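Local coordinates for protein tRNA (guanine-N(1)-)-methyltransferase (Corynebacterium diphtheriae, PDB 7KFF) that probably catalyses transfer of the S-adenosyl-L-methionine methyl group to N1 of a guanine beside the anticodon of tRNA, working as a knotted SPOUT-family dimer, at residues 23-28 with 198-203; 269-274 with 289-294; 55-60 with 79-84; 134-139 with 159-164; 17-22 with 44-49. All coordinates share one frame; numbering follows the deposited sequence.

Contact 1. Residues 23-28 with 198-203; sequences TIFPEY and GGEVAV. With SAH (S-adenosyl-L-homocysteine), chain C.
A buried polar tie between Thr23 and Glu200 fastens the end of strand 17-23 and the turn that follows it to the N-terminal part of helix 200-211, within the knotted SPOUT fold that binds S-adenosyl-L-homocysteine (SAH). Thr23 OG1 donates to Glu200 OE2 over 2.6 Å, approaching the anti lone pair, the one turned away from OE1. Thr23 OG1 also accepts from Phe25 N at 2.8 Å, closing an ST turn, so OG1 links the backbone of the turn to the carboxylate. A water donates to Glu200 OE2 at 2.7 Å and takes the N-H of Ile24, adding a second route between the same turn and the same oxygen. Glu200 bends at chi2 (79°), which turns CD towards the threonine; its other oxygen, OE1, is in a salt bridge with Arg168. Next to this network Tyr28 crosses Glu200 at about a right angle, its CD1 3.7 Å from Glu200 CB, and then runs side by side with Val201. The second subunit closes in here, its Glu208 accepting from Gly198 N. On the SAH side Ala202 CB sits 3.9 Å from SAH C2 on the adenine, and Gly198 CA lies 3.3 Å from the ribose O4'.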
# COMPACT_ATOMS: atom_id res chain seq x y z
N THR A 23 13.27 11.51 -4.86
CA THR A 23 13.25 10.20 -5.50
C THR A 23 14.24 10.15 -6.66
O THR A 23 14.50 11.16 -7.31
CB THR A 23 11.82 9.92 -6.02
OG1 THR A 23 11.83 8.76 -6.87
CG2 THR A 23 11.28 11.11 -6.84
N ILE A 24 14.73 8.95 -6.96
CA ILE A 24 15.48 8.78 -8.22
C ILE A 24 14.57 8.46 -9.41
O ILE A 24 15.07 8.34 -10.54
CB ILE A 24 16.62 7.74 -8.11
CG1 ILE A 24 16.08 6.36 -7.75
CG2 ILE A 24 17.70 8.24 -7.14
CD1 ILE A 24 17.09 5.25 -7.95
N PHE A 25 13.26 8.33 -9.21
CA PHE A 25 12.29 8.10 -10.29
C PHE A 25 11.16 9.11 -10.18
O PHE A 25 10.01 8.75 -9.86
CB PHE A 25 11.72 6.68 -10.24
CG PHE A 25 12.74 5.61 -10.49
CD1 PHE A 25 13.26 5.44 -11.76
CD2 PHE A 25 13.19 4.79 -9.47
CE1 PHE A 25 14.21 4.47 -12.00
CE2 PHE A 25 14.12 3.79 -9.70
CZ PHE A 25 14.65 3.65 -10.99
N PRO A 26 11.43 10.38 -10.50
CA PRO A 26 10.35 11.38 -10.43
C PRO A 26 9.08 11.01 -11.19
O PRO A 26 7.97 11.35 -10.76
CB PRO A 26 10.98 12.64 -11.02
CG PRO A 26 12.43 12.42 -10.98
CD PRO A 26 12.73 10.97 -10.87
N GLU A 27 9.23 10.34 -12.34
CA GLU A 27 8.10 9.97 -13.16
C GLU A 27 7.13 9.04 -12.43
O GLU A 27 5.94 9.00 -12.77
CB GLU A 27 8.62 9.32 -14.46
CG GLU A 27 9.47 8.03 -14.29
CD GLU A 27 10.98 8.24 -14.06
OE1 GLU A 27 11.42 9.32 -13.62
OE2 GLU A 27 11.73 7.29 -14.36
N TYR A 28 7.61 8.30 -11.44
CA TYR A 28 6.74 7.39 -10.70
C TYR A 28 5.64 8.17 -9.99
O TYR A 28 4.57 7.62 -9.70
CB TYR A 28 7.57 6.57 -9.71
CG TYR A 28 6.98 5.20 -9.39
CD1 TYR A 28 5.81 5.07 -8.64
CD2 TYR A 28 7.60 4.04 -9.82
CE1 TYR A 28 5.28 3.82 -8.35
CE2 TYR A 28 7.08 2.79 -9.51
CZ TYR A 28 5.92 2.69 -8.77
OH TYR A 28 5.39 1.44 -8.47
N GLY A 198 10.43 0.00 -4.10
CA GLY A 198 10.84 1.34 -3.75
C GLY A 198 9.78 2.04 -2.93
O GLY A 198 8.63 1.60 -2.86
N GLY A 199 10.18 3.15 -2.33
CA GLY A 199 9.25 3.95 -1.55
C GLY A 199 8.27 4.79 -2.33
O GLY A 199 7.28 5.25 -1.74
N GLU A 200 8.49 4.99 -3.63
CA GLU A 200 7.61 5.85 -4.42
C GLU A 200 6.14 5.41 -4.37
O GLU A 200 5.25 6.25 -4.20
CB GLU A 200 8.09 5.90 -5.87
CG GLU A 200 9.45 6.61 -6.06
CD GLU A 200 10.70 5.80 -5.73
OE1 GLU A 200 10.62 4.61 -5.34
OE2 GLU A 200 11.79 6.40 -5.86
N VAL A 201 5.88 4.12 -4.54
CA VAL A 201 4.49 3.66 -4.52
C VAL A 201 3.88 3.88 -3.15
O VAL A 201 2.68 4.16 -3.04
CB VAL A 201 4.35 2.21 -5.01
CG1 VAL A 201 4.89 1.20 -4.00
CG2 VAL A 201 2.92 1.91 -5.36
N ALA A 202 4.67 3.77 -2.09
CA ALA A 202 4.15 4.03 -0.75
C ALA A 202 3.78 5.50 -0.58
O ALA A 202 2.82 5.80 0.13
CB ALA A 202 5.18 3.61 0.29
N VAL A 203 4.50 6.41 -1.25
CA VAL A 203 4.10 7.82 -1.26
C VAL A 203 2.71 7.96 -1.88
O VAL A 203 1.85 8.67 -1.36
CB VAL A 203 5.13 8.68 -2.00
CG1 VAL A 203 4.63 10.11 -2.08
CG2 VAL A 203 6.48 8.58 -1.29
N SAH C . 16.12 -5.22 2.51
CA SAH C . 14.98 -4.37 2.82
CB SAH C . 14.30 -4.05 1.51
CG SAH C . 14.25 -2.58 1.15
SD SAH C . 13.00 -2.51 -0.12
C SAH C . 13.96 -5.01 3.75
O SAH C . 13.36 -6.03 3.41
OXT SAH C . 13.70 -4.50 4.83
C5' SAH C . 13.47 -0.94 -0.83
C4' SAH C . 12.62 0.23 -0.38
O4' SAH C . 11.25 0.05 -0.76
C3' SAH C . 12.57 0.54 1.12
O3' SAH C . 13.72 1.17 1.55
C2' SAH C . 11.31 1.40 1.20
O2' SAH C . 11.55 2.71 0.75
C1' SAH C . 10.42 0.70 0.19
N9 SAH C . 9.56 -0.33 0.80
C8 SAH C . 9.63 -1.69 0.64
N7 SAH C . 8.62 -2.27 1.30
C5 SAH C . 7.90 -1.29 1.91
C6 SAH C . 6.77 -1.30 2.72
N6 SAH C . 6.13 -2.42 3.10
N1 SAH C . 6.28 -0.09 3.17
C2 SAH C . 6.89 1.09 2.80
N3 SAH C . 7.99 1.11 2.00
C4 SAH C . 8.47 -0.06 1.58
O HOH W 1 14.27 6.93 -4.85

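Contact 2. Residues 269-274 with 289-294; sequences QSLKRT and RHDQAY
Tyr294 and Leu271 bury the most surface where helix 289-299 leans on helix 259-277, with Asp291 third. The tyrosine reaches across with CG anti to its backbone N (chi1 178°) and brings its CD2 and CE2 atoms up to the other helix. Its CD2 stands 4.0 Å from Leu271 CB, while Lys272 N comes up near the ring plane at the edge. Beyond the ring, Tyr294 OH rests on the aliphatic part of Lys272, 3.7 Å from CB. Leu271 meets Asp291 at about a right angle: its CD1 methyl packs 3.5 Å from Asp291 OD1. That carboxylate is engaged with arginines of helix 259-277, OD1 with Arg264 and OD2 with Arg267, so salt bridges flank the leucine contact. Leu282 of helix 279-283 also touches Leu271. The axes of the two short segments pass 10.5 Å apart at a crossing angle of -46°, a wide spacing bridged by the tyrosine. This is helix-helix packing in the helical C-terminal part of a TrmD-type methyltransferase, away from its own knot.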
# COMPACT_ATOMS: atom_id res chain seq x y z
N GLN A 269 -24.18 -7.12 7.64
CA GLN A 269 -23.25 -7.43 6.57
C GLN A 269 -21.83 -6.99 6.91
O GLN A 269 -20.87 -7.62 6.48
CB GLN A 269 -23.72 -6.78 5.28
CG GLN A 269 -24.98 -7.40 4.72
CD GLN A 269 -24.77 -8.84 4.32
OE1 GLN A 269 -23.85 -9.15 3.56
NE2 GLN A 269 -25.60 -9.73 4.83
N SER A 270 -21.70 -5.90 7.68
CA SER A 270 -20.40 -5.48 8.16
C SER A 270 -19.85 -6.47 9.19
O SER A 270 -18.67 -6.85 9.12
CB SER A 270 -20.53 -4.06 8.72
OG SER A 270 -19.36 -3.64 9.36
N LEU A 271 -20.69 -6.93 10.11
CA LEU A 271 -20.25 -7.97 11.03
C LEU A 271 -19.86 -9.24 10.28
O LEU A 271 -18.86 -9.88 10.62
CB LEU A 271 -21.37 -8.32 12.01
CG LEU A 271 -21.72 -7.23 13.03
CD1 LEU A 271 -23.04 -7.52 13.70
CD2 LEU A 271 -20.59 -7.12 14.06
N LYS A 272 -20.64 -9.61 9.26
CA LYS A 272 -20.38 -10.84 8.52
C LYS A 272 -19.06 -10.75 7.76
O LYS A 272 -18.24 -11.67 7.80
CB LYS A 272 -21.54 -11.11 7.56
CG LYS A 272 -21.39 -12.33 6.68
CD LYS A 272 -22.69 -12.55 5.90
CE LYS A 272 -22.63 -13.76 4.98
NZ LYS A 272 -22.15 -13.38 3.63
N ARG A 273 -18.84 -9.63 7.06
CA ARG A 273 -17.59 -9.49 6.31
C ARG A 273 -16.41 -9.50 7.27
O ARG A 273 -15.38 -10.13 6.99
CB ARG A 273 -17.60 -8.20 5.48
CG ARG A 273 -16.30 -7.96 4.67
CD ARG A 273 -16.08 -9.00 3.58
NE ARG A 273 -16.98 -8.79 2.45
CZ ARG A 273 -16.70 -8.05 1.38
NH1 ARG A 273 -17.61 -7.92 0.42
NH2 ARG A 273 -15.51 -7.46 1.26
N THR A 274 -16.55 -8.83 8.42
CA THR A 274 -15.45 -8.82 9.39
C THR A 274 -15.20 -10.22 9.95
O THR A 274 -14.04 -10.65 10.07
CB THR A 274 -15.75 -7.82 10.51
OG1 THR A 274 -16.05 -6.53 9.95
CG2 THR A 274 -14.57 -7.71 11.47
N ARG A 289 -25.81 -7.77 22.53
CA ARG A 289 -26.49 -9.04 22.29
C ARG A 289 -26.93 -9.19 20.84
O ARG A 289 -26.87 -10.29 20.27
CB ARG A 289 -27.70 -9.21 23.21
CG ARG A 289 -28.41 -10.55 22.93
CD ARG A 289 -29.61 -10.84 23.78
NE ARG A 289 -29.18 -11.12 25.13
CZ ARG A 289 -29.88 -11.81 26.02
NH1 ARG A 289 -31.07 -12.31 25.72
NH2 ARG A 289 -29.35 -11.98 27.23
N HIS A 290 -27.43 -8.11 20.23
CA HIS A 290 -27.87 -8.21 18.84
C HIS A 290 -26.71 -8.65 17.95
O HIS A 290 -26.84 -9.58 17.14
CB HIS A 290 -28.44 -6.87 18.39
CG HIS A 290 -29.53 -6.98 17.36
ND1 HIS A 290 -30.31 -5.91 16.99
CD2 HIS A 290 -29.96 -8.03 16.62
CE1 HIS A 290 -31.17 -6.29 16.07
NE2 HIS A 290 -30.98 -7.58 15.82
N ASP A 291 -25.57 -7.99 18.09
CA ASP A 291 -24.43 -8.28 17.22
C ASP A 291 -23.78 -9.60 17.59
O ASP A 291 -23.37 -10.36 16.71
CB ASP A 291 -23.41 -7.15 17.32
CG ASP A 291 -23.94 -5.82 16.76
OD1 ASP A 291 -24.99 -5.81 16.09
OD2 ASP A 291 -23.28 -4.80 17.00
N GLN A 292 -23.67 -9.88 18.89
CA GLN A 292 -23.05 -11.13 19.32
C GLN A 292 -23.88 -12.33 18.89
O GLN A 292 -23.34 -13.33 18.40
CB GLN A 292 -22.84 -11.11 20.83
CG GLN A 292 -22.14 -12.33 21.40
CD GLN A 292 -20.71 -12.45 20.93
OE1 GLN A 292 -20.01 -11.46 20.77
NE2 GLN A 292 -20.27 -13.67 20.71
N ALA A 293 -25.20 -12.23 19.03
CA ALA A 293 -26.06 -13.33 18.59
C ALA A 293 -25.97 -13.54 17.09
O ALA A 293 -25.97 -14.68 16.61
CB ALA A 293 -27.50 -13.06 19.00
N TYR A 294 -25.86 -12.45 16.32
CA TYR A 294 -25.73 -12.59 14.87
C TYR A 294 -24.44 -13.32 14.52
O TYR A 294 -24.42 -14.23 13.69
CB TYR A 294 -25.76 -11.21 14.21
CG TYR A 294 -25.58 -11.30 12.73
CD1 TYR A 294 -26.63 -11.70 11.91
CD2 TYR A 294 -24.36 -11.01 12.14
CE1 TYR A 294 -26.46 -11.81 10.54
CE2 TYR A 294 -24.18 -11.12 10.78
CZ TYR A 294 -25.24 -11.51 9.99
OH TYR A 294 -25.06 -11.60 8.63

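Contact 3. Residues 55-60 with 79-84; sequences LWAEDA and PTVWGP
Trp56 turns its side chain towards helix 79-90 and meets Val81 and Pro84 in its first turns, and Ala85 and Val89 further on. The CB methylene points at the helix backbone, 3.7 Å from Val81 O and 4.0 Å from Val81 CG1. Chi1 (-71°) sets CG anti to the carbonyl carbon, and the pyrrole part of the indole lies by Pro84, Trp56 CD1 being 4.0 Å from Pro84 CB. The indole N-H finds its acceptor one turn on, in Asp88 OD2 of the same helix. Leu55 CB covers one face of the ring, 3.7 Å above the plane and offset to the rim. Val81 sets its two methyls against the loop backbone: CG1 is 3.8 Å from Trp56 O, and CG2 is 4.1 Å from Ala57 CA. Trp245 of the second subunit packs on Pro79 and Thr80, and Arg246 of that subunit on Pro84. This is loop-on-helix packing at the periphery of the SPOUT domain, joining the connection after edge strand 46-52 to helix 79-90 near the dimer interface.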
# COMPACT_ATOMS: atom_id res chain seq x y z
N LEU A 55 20.00 15.36 -8.40
CA LEU A 55 20.41 16.76 -8.43
C LEU A 55 21.45 17.03 -7.36
O LEU A 55 22.26 17.95 -7.51
CB LEU A 55 19.21 17.66 -8.18
CG LEU A 55 18.19 17.76 -9.30
CD1 LEU A 55 16.98 18.57 -8.84
CD2 LEU A 55 18.81 18.39 -10.53
N TRP A 56 21.45 16.25 -6.28
CA TRP A 56 22.35 16.45 -5.16
C TRP A 56 23.56 15.51 -5.19
O TRP A 56 24.34 15.49 -4.23
CB TRP A 56 21.58 16.32 -3.84
CG TRP A 56 20.65 17.46 -3.59
CD1 TRP A 56 20.96 18.64 -2.97
CD2 TRP A 56 19.26 17.57 -3.97
NE1 TRP A 56 19.87 19.47 -2.94
CE2 TRP A 56 18.81 18.83 -3.53
CE3 TRP A 56 18.36 16.71 -4.61
CZ2 TRP A 56 17.49 19.25 -3.71
CZ3 TRP A 56 17.07 17.13 -4.79
CH2 TRP A 56 16.63 18.38 -4.34
N ALA A 57 23.74 14.75 -6.25
CA ALA A 57 24.91 13.88 -6.38
C ALA A 57 26.06 14.68 -6.97
O ALA A 57 25.88 15.38 -7.98
CB ALA A 57 24.60 12.66 -7.24
N GLU A 58 27.23 14.57 -6.36
CA GLU A 58 28.34 15.45 -6.72
C GLU A 58 29.19 14.90 -7.86
O GLU A 58 29.53 15.63 -8.79
CB GLU A 58 29.23 15.70 -5.49
CG GLU A 58 28.58 16.55 -4.41
CD GLU A 58 28.37 18.00 -4.85
OE1 GLU A 58 28.41 18.29 -6.06
OE2 GLU A 58 28.15 18.86 -3.96
N ASP A 59 29.56 13.62 -7.79
CA ASP A 59 30.43 13.04 -8.80
C ASP A 59 29.80 13.18 -10.19
O ASP A 59 28.61 13.45 -10.35
CB ASP A 59 30.68 11.57 -8.49
CG ASP A 59 29.39 10.79 -8.27
OD1 ASP A 59 28.38 11.41 -7.88
OD2 ASP A 59 29.41 9.56 -8.48
N ALA A 60 30.65 13.02 -11.21
CA ALA A 60 30.16 13.06 -12.58
C ALA A 60 29.18 11.93 -12.85
O ALA A 60 28.30 12.06 -13.71
CB ALA A 60 31.34 12.97 -13.56
N PRO A 79 24.44 9.02 2.52
CA PRO A 79 24.13 10.22 3.32
C PRO A 79 24.61 11.51 2.70
O PRO A 79 23.97 12.55 2.89
CB PRO A 79 24.83 9.97 4.67
CG PRO A 79 25.26 8.61 4.67
CD PRO A 79 25.23 8.04 3.27
N THR A 80 25.75 11.50 1.99
CA THR A 80 26.28 12.74 1.44
C THR A 80 25.44 13.29 0.29
O THR A 80 25.63 14.45 -0.11
CB THR A 80 27.73 12.54 0.97
OG1 THR A 80 27.75 11.47 0.02
CG2 THR A 80 28.67 12.23 2.16
N VAL A 81 24.49 12.51 -0.22
CA VAL A 81 23.49 12.97 -1.18
C VAL A 81 22.17 13.30 -0.48
O VAL A 81 21.61 14.38 -0.67
CB VAL A 81 23.31 11.93 -2.30
CG1 VAL A 81 22.26 12.39 -3.30
CG2 VAL A 81 24.65 11.66 -2.99
N TRP A 82 21.70 12.38 0.38
CA TRP A 82 20.42 12.58 1.05
C TRP A 82 20.40 13.77 2.01
O TRP A 82 19.38 14.45 2.12
CB TRP A 82 20.02 11.31 1.81
CG TRP A 82 19.21 10.42 0.96
CD1 TRP A 82 19.60 9.23 0.39
CD2 TRP A 82 17.86 10.64 0.55
NE1 TRP A 82 18.55 8.70 -0.33
CE2 TRP A 82 17.48 9.56 -0.26
CE3 TRP A 82 16.94 11.66 0.80
CZ2 TRP A 82 16.22 9.48 -0.84
CZ3 TRP A 82 15.70 11.57 0.22
CH2 TRP A 82 15.36 10.50 -0.60
N GLY A 83 21.46 13.98 2.77
CA GLY A 83 21.47 15.05 3.75
C GLY A 83 21.25 16.41 3.11
O GLY A 83 20.34 17.16 3.48
N PRO A 84 22.08 16.76 2.12
CA PRO A 84 21.86 18.04 1.42
C PRO A 84 20.49 18.15 0.77
O PRO A 84 19.88 19.22 0.79
CB PRO A 84 23.01 18.08 0.41
CG PRO A 84 24.10 17.28 1.11
CD PRO A 84 23.37 16.15 1.76

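Contact 4. Residues 134-139 with 159-164; sequences DKPLLL and EEHIVF
Val163 O is met twice by the neighbouring strand: Leu139 N gives it a hydrogen bond of 2.8 Å, and Leu138 CA a weaker C-H contact at 3.3 Å. The bond belongs to the parallel ladder between strands 137-141 and 161-165, inside the six-stranded parallel sheet of the SPOUT fold. Val163 N returns a bond to Leu137 O (2.9 Å), and Leu137 N reaches His161 O with a longer one (3.2 Å). Leu138 and Val163 pair on one face, near Tyr184, with Leu138 CD1 3.8 Å from Val163 CG1. On the other, Leu137 and Leu139 pack on Trp156 of helix 150-156, Leu139 and Phe164 on helix 200-211, and Ile162 on Leu19. Before the ladder, Glu159 folds its bent chain across Leu137 at about a right angle while OE1 pairs with Arg185; Pro136 CB abuts the His161 ring, whose NE2 is bonded to Asp20 OD2. Leu139 lies side by side with Phe164, and its CD1 touches both Phe164 CE2 and Ile162 CG2, each at 3.7 Å.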
# COMPACT_ATOMS: atom_id res chain seq x y z
N ASP A 134 6.73 23.13 14.83
CA ASP A 134 6.99 23.99 13.68
C ASP A 134 7.85 23.33 12.63
O ASP A 134 8.00 23.88 11.53
CB ASP A 134 7.68 25.27 14.15
CG ASP A 134 6.79 26.14 15.01
OD1 ASP A 134 5.60 26.27 14.66
OD2 ASP A 134 7.27 26.68 16.03
N LYS A 135 8.45 22.19 12.92
CA LYS A 135 9.21 21.49 11.91
C LYS A 135 8.27 20.82 10.92
O LYS A 135 7.20 20.36 11.30
CB LYS A 135 10.08 20.42 12.56
CG LYS A 135 11.17 20.96 13.47
CD LYS A 135 11.97 19.83 14.10
CE LYS A 135 13.10 20.38 14.96
NZ LYS A 135 13.80 19.30 15.70
N PRO A 136 8.66 20.71 9.66
CA PRO A 136 7.87 19.92 8.71
C PRO A 136 7.94 18.44 9.06
O PRO A 136 8.83 18.00 9.79
CB PRO A 136 8.54 20.20 7.36
CG PRO A 136 9.89 20.70 7.70
CD PRO A 136 9.84 21.33 9.03
N LEU A 137 7.01 17.68 8.51
CA LEU A 137 6.96 16.24 8.71
C LEU A 137 7.73 15.56 7.59
O LEU A 137 7.49 15.85 6.41
CB LEU A 137 5.51 15.75 8.69
CG LEU A 137 5.27 14.26 8.87
CD1 LEU A 137 5.72 13.79 10.25
CD2 LEU A 137 3.80 13.92 8.66
N LEU A 138 8.66 14.66 7.95
CA LEU A 138 9.37 13.81 7.01
C LEU A 138 8.87 12.38 7.16
O LEU A 138 9.00 11.78 8.24
CB LEU A 138 10.87 13.86 7.24
CG LEU A 138 11.71 12.93 6.38
CD1 LEU A 138 11.61 13.32 4.91
CD2 LEU A 138 13.16 12.90 6.82
N LEU A 139 8.29 11.85 6.08
CA LEU A 139 7.86 10.46 6.03
C LEU A 139 8.87 9.64 5.24
O LEU A 139 9.24 10.01 4.12
CB LEU A 139 6.47 10.32 5.43
CG LEU A 139 5.39 11.00 6.26
CD1 LEU A 139 4.04 10.79 5.61
CD2 LEU A 139 5.36 10.52 7.70
N GLU A 159 -1.32 18.43 8.32
CA GLU A 159 0.01 18.99 8.09
C GLU A 159 -0.01 20.04 6.98
O GLU A 159 -0.72 19.91 5.98
CB GLU A 159 0.96 17.87 7.69
CG GLU A 159 1.22 16.84 8.79
CD GLU A 159 2.11 17.32 9.93
OE1 GLU A 159 2.73 18.41 9.84
OE2 GLU A 159 2.20 16.60 10.95
N GLU A 160 0.81 21.07 7.15
CA GLU A 160 1.01 22.03 6.08
C GLU A 160 2.06 21.58 5.07
O GLU A 160 1.99 21.99 3.91
CB GLU A 160 1.49 23.36 6.67
CG GLU A 160 0.54 23.98 7.65
CD GLU A 160 1.07 25.29 8.18
OE1 GLU A 160 0.47 25.83 9.14
OE2 GLU A 160 2.09 25.80 7.65
N HIS A 161 3.04 20.79 5.50
CA HIS A 161 4.17 20.41 4.66
C HIS A 161 4.62 19.01 5.04
O HIS A 161 5.08 18.80 6.17
CB HIS A 161 5.33 21.39 4.85
CG HIS A 161 6.42 21.24 3.84
ND1 HIS A 161 7.67 21.78 4.01
CD2 HIS A 161 6.43 20.62 2.64
CE1 HIS A 161 8.41 21.51 2.94
NE2 HIS A 161 7.68 20.79 2.10
N ILE A 162 4.50 18.09 4.09
CA ILE A 162 5.00 16.73 4.22
C ILE A 162 6.06 16.51 3.15
O ILE A 162 5.82 16.75 1.96
CB ILE A 162 3.89 15.68 4.12
CG1 ILE A 162 2.76 15.97 5.11
CG2 ILE A 162 4.50 14.30 4.39
CD1 ILE A 162 1.60 14.98 5.03
N VAL A 163 7.24 16.05 3.57
CA VAL A 163 8.33 15.64 2.70
C VAL A 163 8.43 14.13 2.78
O VAL A 163 8.31 13.55 3.87
CB VAL A 163 9.64 16.35 3.11
CG1 VAL A 163 10.78 15.90 2.23
CG2 VAL A 163 9.46 17.87 3.05
N PHE A 164 8.65 13.50 1.64
CA PHE A 164 8.85 12.06 1.54
C PHE A 164 10.24 11.74 1.01
O PHE A 164 10.64 12.28 -0.02
CB PHE A 164 7.84 11.43 0.58
CG PHE A 164 6.41 11.54 1.01
CD1 PHE A 164 5.68 12.66 0.67
CD2 PHE A 164 5.77 10.49 1.65
CE1 PHE A 164 4.33 12.75 1.00
CE2 PHE A 164 4.43 10.57 1.97
CZ PHE A 164 3.71 11.70 1.64

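Contact 5. Residues 17-22 with 44-49; sequences MRLDVI and DLLSVG
Arg18 lays its guanidinium flat over the backbone of the neighbouring strand at Gly49, whose N sits 3.7 Å from the guanidinium plane, over its centre. Gly49 has no side chain, and Arg18 NH2 and Asp20 OD1 fill the place beside its CA where one would stand. The arginine chain bends at chi2 (65°), bringing CD within 3.5 Å of Ser47 OG. From there its NH1 donates to Ser47 OG at 2.9 Å, nearly in the guanidinium plane. The other edge grips Asp20, two residues along its strand: Arg18 NE bonds to Asp20 OD2 at 3.0 Å, from above the carboxylate plane, and Arg18 NH2 to Asp20 OD1 at 2.9 Å on the syn side, a side-on salt bridge. His51 of strand 46-52 also bonds to OD1 and His161 of strand 161-165 to OD2, so the carboxylate ties three strands. Beneath the polar face, a parallel ladder starts with a longer, off-plane bond from Met17 (selenomethionine) N to Leu45 O and tightens from Ser47 N on, Leu19 N to Ser47 O and Gly49 N to Leu19 O both being 2.8 Å. The opposite face is apolar, Leu46 CD1 3.8 Å from Leu19 CG. The strands form a beta-alpha-beta unit with helix 35-42, which ends in a Schellman motif at Asp44. Strand 46-52 is outermost within the chain, strand 161-165 flanks strand 17-23, and helix 200-211 packs on Met17, Leu19 and Leu46.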
# COMPACT_ATOMS: atom_id res chain seq x y z
N MSE A 17 -2.09 22.00 1.36
CA MSE A 17 -1.05 21.11 1.83
C MSE A 17 0.02 21.02 0.76
O MSE A 17 -0.28 20.85 -0.42
CB MSE A 17 -1.62 19.73 2.10
CG MSE A 17 -0.53 18.69 2.49
SE MSE A 17 -1.30 16.97 2.70
CE MSE A 17 -2.29 17.38 4.31
N ARG A 18 1.28 21.15 1.17
CA ARG A 18 2.42 20.99 0.29
C ARG A 18 3.04 19.62 0.51
O ARG A 18 3.36 19.26 1.65
CB ARG A 18 3.46 22.07 0.57
CG ARG A 18 4.74 21.95 -0.18
CD ARG A 18 4.59 22.13 -1.67
NE ARG A 18 5.90 22.00 -2.30
CZ ARG A 18 6.17 22.36 -3.55
NH1 ARG A 18 5.22 22.89 -4.31
NH2 ARG A 18 7.39 22.19 -4.03
N LEU A 19 3.19 18.87 -0.57
CA LEU A 19 3.91 17.60 -0.57
C LEU A 19 5.16 17.76 -1.41
O LEU A 19 5.08 18.21 -2.55
CB LEU A 19 3.08 16.49 -1.21
CG LEU A 19 1.71 16.21 -0.65
CD1 LEU A 19 1.09 15.02 -1.39
CD2 LEU A 19 1.73 15.98 0.85
N ASP A 20 6.31 17.38 -0.87
CA ASP A 20 7.56 17.32 -1.62
C ASP A 20 8.06 15.89 -1.56
O ASP A 20 8.10 15.28 -0.48
CB ASP A 20 8.60 18.28 -1.05
CG ASP A 20 8.35 19.71 -1.45
OD1 ASP A 20 8.65 20.05 -2.62
OD2 ASP A 20 7.81 20.47 -0.63
N VAL A 21 8.46 15.35 -2.70
CA VAL A 21 8.90 13.96 -2.80
C VAL A 21 10.30 13.96 -3.39
O VAL A 21 10.53 14.55 -4.44
CB VAL A 21 7.96 13.14 -3.69
CG1 VAL A 21 8.37 11.67 -3.68
CG2 VAL A 21 6.53 13.30 -3.28
N ILE A 22 11.23 13.27 -2.73
CA ILE A 22 12.61 13.14 -3.20
C ILE A 22 12.83 11.70 -3.62
O ILE A 22 12.58 10.77 -2.84
CB ILE A 22 13.62 13.56 -2.12
CG1 ILE A 22 13.32 14.96 -1.60
CG2 ILE A 22 15.04 13.49 -2.69
CD1 ILE A 22 14.02 15.31 -0.30
N ASP A 44 -6.70 24.40 -5.49
CA ASP A 44 -5.73 25.03 -4.60
C ASP A 44 -5.71 24.39 -3.21
O ASP A 44 -5.40 25.05 -2.21
CB ASP A 44 -5.95 26.55 -4.46
CG ASP A 44 -5.26 27.36 -5.55
OD1 ASP A 44 -4.23 26.90 -6.11
OD2 ASP A 44 -5.73 28.47 -5.80
N LEU A 45 -6.02 23.10 -3.12
CA LEU A 45 -5.98 22.36 -1.86
C LEU A 45 -4.69 21.57 -1.70
O LEU A 45 -4.41 21.09 -0.60
CB LEU A 45 -7.19 21.42 -1.79
CG LEU A 45 -8.56 22.10 -1.81
CD1 LEU A 45 -9.66 21.06 -1.91
CD2 LEU A 45 -8.72 22.94 -0.56
N LEU A 46 -3.91 21.44 -2.77
CA LEU A 46 -2.72 20.61 -2.77
C LEU A 46 -1.69 21.26 -3.67
O LEU A 46 -2.04 21.80 -4.72
CB LEU A 46 -3.07 19.21 -3.29
CG LEU A 46 -1.94 18.18 -3.32
CD1 LEU A 46 -1.45 17.86 -1.92
CD2 LEU A 46 -2.37 16.92 -4.04
N SER A 47 -0.42 21.18 -3.25
CA SER A 47 0.72 21.64 -4.03
C SER A 47 1.73 20.51 -3.98
O SER A 47 2.00 19.97 -2.90
CB SER A 47 1.29 22.90 -3.40
OG SER A 47 2.40 23.39 -4.12
N VAL A 48 2.29 20.14 -5.14
CA VAL A 48 3.17 18.98 -5.23
C VAL A 48 4.49 19.38 -5.87
O VAL A 48 4.51 19.94 -6.98
CB VAL A 48 2.53 17.85 -6.04
CG1 VAL A 48 3.49 16.70 -6.25
CG2 VAL A 48 1.22 17.41 -5.38
N GLY A 49 5.59 19.03 -5.20
CA GLY A 49 6.91 19.11 -5.76
C GLY A 49 7.59 17.75 -5.77
O GLY A 49 7.62 17.08 -4.74

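How the contacts relate
Contacts 4 and 5 share the parallel sheet, their centres 10 Å apart, because strands 161-165 and 17-23 are neighbours in it; Phe164 N bonding to Asp20 O joins the two ladders. Contact 1 starts at the end of strand 17-23 and reaches helix 200-211, where Val203 packs on Phe164 of contact 4 and Val21 of contact 5. Along the chain contacts 1 and 5 cross, while contacts 3 and 4 nest inside contact 1. Contact 3 flanks the sheet, Trp82 packing on Ile22. Contact 2 comes last, about 40 Å from contact 1 between centres, far from the SAH-binding core of its own chain; its Arg273 bonds to Ala144 of the second subunit, so the helical part meets the partner's core.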